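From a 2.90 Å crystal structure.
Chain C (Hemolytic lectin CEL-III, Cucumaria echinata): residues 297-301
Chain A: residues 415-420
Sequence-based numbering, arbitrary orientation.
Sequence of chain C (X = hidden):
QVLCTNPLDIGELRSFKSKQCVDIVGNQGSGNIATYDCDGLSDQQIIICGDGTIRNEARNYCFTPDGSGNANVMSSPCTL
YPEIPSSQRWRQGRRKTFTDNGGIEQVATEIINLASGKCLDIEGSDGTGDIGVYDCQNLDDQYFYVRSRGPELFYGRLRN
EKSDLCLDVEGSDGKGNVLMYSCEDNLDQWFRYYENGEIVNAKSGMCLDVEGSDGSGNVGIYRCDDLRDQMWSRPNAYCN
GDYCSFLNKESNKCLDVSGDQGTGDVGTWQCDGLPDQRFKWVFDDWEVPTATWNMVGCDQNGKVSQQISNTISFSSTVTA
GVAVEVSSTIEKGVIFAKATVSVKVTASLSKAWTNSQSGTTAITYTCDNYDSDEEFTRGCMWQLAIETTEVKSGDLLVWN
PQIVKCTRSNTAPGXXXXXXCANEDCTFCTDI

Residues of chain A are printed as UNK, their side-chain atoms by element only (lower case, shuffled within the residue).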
ATOM      1  N   GLY C 297     -12.712  -3.618 -18.123  1.00 60.74           N
ATOM      2  CA  GLY C 297     -13.143  -2.462 -17.339  1.00 58.76           C
ATOM      3  C   GLY C 297     -12.583  -1.184 -17.910  1.00 59.84           C
ATOM      4  O   GLY C 297     -11.481  -1.180 -18.470  1.00 62.24           O
ATOM      5  N   CYS C 298     -13.346  -0.100 -17.791  1.00 61.11           N
ATOM      6  CA  CYS C 298     -12.869   1.235 -18.188  1.00 63.10           C
ATOM      7  C   CYS C 298     -13.013   2.234 -17.063  1.00 61.61           C
ATOM      8  O   CYS C 298     -14.038   2.279 -16.390  1.00 59.55           O
ATOM      9  CB  CYS C 298     -13.605   1.791 -19.407  1.00 64.12           C
ATOM     10  SG  CYS C 298     -13.314   0.863 -20.913  1.00 70.36           S
ATOM     11  N   ASP C 299     -11.972   3.028 -16.867  1.00 60.63           N
ATOM     12  CA  ASP C 299     -12.020   4.122 -15.930  1.00 59.85           C
ATOM     13  C   ASP C 299     -11.597   5.385 -16.647  1.00 60.95           C
ATOM     14  O   ASP C 299     -10.466   5.510 -17.152  1.00 61.46           O
ATOM     15  CB  ASP C 299     -11.110   3.873 -14.749  1.00 60.50           C
ATOM     16  CG  ASP C 299     -11.346   4.846 -13.637  1.00 63.50           C
ATOM     17  OD1 ASP C 299     -10.688   4.729 -12.579  1.00 65.85           O
ATOM     18  OD2 ASP C 299     -12.202   5.726 -13.819  1.00 64.23           O
ATOM     19  N   GLN C 300     -12.536   6.316 -16.705  1.00 60.62           N
ATOM     20  CA  GLN C 300     -12.332   7.562 -17.399  1.00 60.02           C
ATOM     21  C   GLN C 300     -11.463   8.491 -16.555  1.00 57.97           C
ATOM     22  O   GLN C 300     -10.842   9.430 -17.073  1.00 58.16           O
ATOM     23  CB  GLN C 300     -13.682   8.202 -17.661  1.00 63.45           C
ATOM     24  CG  GLN C 300     -13.611   9.501 -18.435  1.00 68.70           C
ATOM     25  CD  GLN C 300     -14.965   9.929 -18.927  1.00 72.57           C
ATOM     26  OE1 GLN C 300     -15.765   9.090 -19.336  1.00 76.16           O
ATOM     27  NE2 GLN C 300     -15.236  11.236 -18.893  1.00 75.96           N
ATOM     28  N   ASN C 301     -11.408   8.219 -15.256  1.00 54.56           N
ATOM     29  CA  ASN C 301     -10.743   9.121 -14.348  1.00 53.39           C
ATOM     30  C   ASN C 301      -9.704   8.541 -13.384  1.00 53.46           C
ATOM     31  O   ASN C 301      -9.434   9.140 -12.333  1.00 52.94           O
ATOM     32  CB  ASN C 301     -11.794   9.912 -13.606  1.00 55.12           C
ATOM     33  CG  ASN C 301     -12.567  10.834 -14.526  1.00 57.66           C
ATOM     34  OD1 ASN C 301     -12.023  11.812 -15.056  1.00 58.14           O
ATOM     35  ND2 ASN C 301     -13.838  10.520 -14.739  1.00 58.14           N
TER
ATOM     36  N   UNK A 415     -22.568  13.320 -20.006  1.00 67.88           N
ATOM     37  CA  UNK A 415     -21.623  13.122 -21.100  1.00 68.52           C
ATOM     38  C   UNK A 415     -21.307  11.649 -21.334  1.00 66.00           C
ATOM     39  O   UNK A 415     -21.366  10.835 -20.410  1.00 64.58           O
ATOM     40  c   UNK A 415     -20.348  13.921 -20.871  1.00 70.47           C
ATOM     41  s   UNK A 415     -20.534  15.691 -21.202  1.00 85.14           S
ATOM     42  N   UNK A 416     -20.996  11.324 -22.586  1.00 63.25           N
ATOM     43  CA  UNK A 416     -20.701   9.961 -22.998  1.00 58.14           C
ATOM     44  C   UNK A 416     -19.368   9.522 -22.412  1.00 59.69           C
ATOM     45  O   UNK A 416     -18.532  10.366 -22.061  1.00 60.45           O
ATOM     46  c   UNK A 416     -20.672   9.865 -24.515  1.00 53.91           C
ATOM     47  N   UNK A 417     -19.171   8.198 -22.268  1.00 59.92           N
ATOM     48  CA  UNK A 417     -17.865   7.707 -21.877  1.00 59.92           C
ATOM     49  C   UNK A 417     -16.782   8.392 -22.696  1.00 60.00           C
ATOM     50  O   UNK A 417     -16.941   8.620 -23.891  1.00 62.78           O
ATOM     51  c   UNK A 417     -17.946   6.229 -22.232  1.00 58.61           C
ATOM     52  c   UNK A 417     -20.176   7.123 -22.274  1.00 57.85           C
ATOM     53  c   UNK A 417     -19.374   5.899 -21.970  1.00 59.21           C
ATOM     54  N   UNK A 418     -15.709   8.755 -22.026  1.00 58.44           N
ATOM     55  CA  UNK A 418     -14.549   9.372 -22.657  1.00 58.59           C
ATOM     56  C   UNK A 418     -14.855  10.681 -23.335  1.00 57.57           C
ATOM     57  O   UNK A 418     -14.242  11.066 -24.317  1.00 58.61           O
ATOM     58  c   UNK A 418     -13.198   5.205 -21.526  1.00 53.26           C
ATOM     59  c   UNK A 418     -13.787   8.350 -23.494  1.00 54.24           C
ATOM     60  c   UNK A 418     -11.909   7.597 -22.033  1.00 52.70           C
ATOM     61  c   UNK A 418     -13.131   7.327 -22.643  1.00 53.24           C
ATOM     62  c   UNK A 418     -11.314   6.672 -21.206  1.00 53.17           C
ATOM     63  c   UNK A 418     -13.780   6.144 -22.354  1.00 53.11           C
ATOM     64  c   UNK A 418     -11.964   5.475 -20.948  1.00 56.48           C
ATOM     65  N   UNK A 419     -15.776  11.381 -22.698  1.00 59.95           N
ATOM     66  CA  UNK A 419     -16.338  12.627 -23.166  1.00 59.82           C
ATOM     67  C   UNK A 419     -16.504  13.542 -21.958  1.00 60.46           C
ATOM     68  O   UNK A 419     -16.915  13.095 -20.875  1.00 63.91           O
ATOM     69  o   UNK A 419     -17.345  11.869 -25.175  1.00 59.61           O
ATOM     70  c   UNK A 419     -18.526  13.469 -23.977  1.00 59.97           C
ATOM     71  c   UNK A 419     -17.652  12.311 -23.862  1.00 58.39           C
ATOM     72  N   UNK A 420     -16.177  14.814 -22.169  1.00 59.11           N
ATOM     73  CA  UNK A 420     -15.962  15.806 -21.139  1.00 58.84           C
ATOM     74  C   UNK A 420     -16.914  16.952 -21.408  1.00 62.68           C
ATOM     75  O   UNK A 420     -17.324  17.134 -22.544  1.00 63.67           O
ATOM     76  c   UNK A 420     -13.028  18.226 -21.304  1.00 68.58           C
ATOM     77  c   UNK A 420     -11.965  17.331 -21.925  1.00 65.79           C
ATOM     78  c   UNK A 420     -14.531  16.261 -21.321  1.00 58.08           C
ATOM     79  n   UNK A 420     -10.687  18.076 -22.117  1.00 75.04           N
ATOM     80  c   UNK A 420     -14.076  17.445 -20.521  1.00 63.58           C
TER

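Position 415 carries two side-chain atoms, one carbon followed by one sulfur. Its CA-to-CB bond points toward chain C, but the CB of position 415 is 6.1 Å from Q300(C) NE2, too far for contact. A single carbon ending in sulfur is cysteine, C415(A). The residue is bonded covalently to a group elsewhere in the structure.

Position 416 has one side-chain carbon and nothing beyond it. The CB points away from chain C. The position meets chain C through its backbone, where the O of position 416 lies 4.1 Å from Q300(C) OE1. This is alanine, A416(A). It also opens a type II beta turn that runs through position 419.

Position 417 has three side-chain carbons that close a ring onto the backbone N. The CA of position 417 sits 3.6 Å from Q300(C) OE1, a close approach without a hydrogen bond. Such a ring is proline, P417(A). Its backbone N carries no hydrogen to donate. A phi of -46° suits both the ring and the second place of the turn.

Position 418 has seven side-chain carbons, one leading to a ring of six. The ring presents its edge to C298(C) and also comes near D299(C) O. The backbone N of position 418 meets Q300(C) OE1. With no oxygen on the ring, this is phenylalanine, F418(A). Phi is positive, 61°, as expected for the third place of a type II turn. F418(A) CE1 is 4.0 Å from C298(C) CB. F418(A) CZ lies 4.1 Å from D299(C) O.

Position 419 has three side-chain atoms, a carbon that branches to one oxygen and one carbon. Its CB points away from chain C, and its backbone O makes the contact instead, with Q300(C) NE2. This is threonine, T419(A).

Position 420 has four carbons in a row ending in nitrogen. The end of the chain leads away from chain C, and the position makes no contact there. This is lysine, K420(A).

The contact centers on Q300(C) and F418(A), which lose the most surface to the opposite stretch. The extended Q300(C) side chain brings its amide to the turn. F418(A) N donates to Q300(C) OE1 at 2.7 Å with an angle of 155°. Q300(C) NE2 donates to T419(A) O at 3.2 Å with a less linear angle of 136°. One amide thus serves as acceptor and donor to the backbone of successive residues. The F418(A) ring adds apolar packing against C298(C). On chain C, N301(C) N donates to D299(C) OD2 at 3.0 Å, a local bond beside the contact.

Chain A 415-420: CAPFTK
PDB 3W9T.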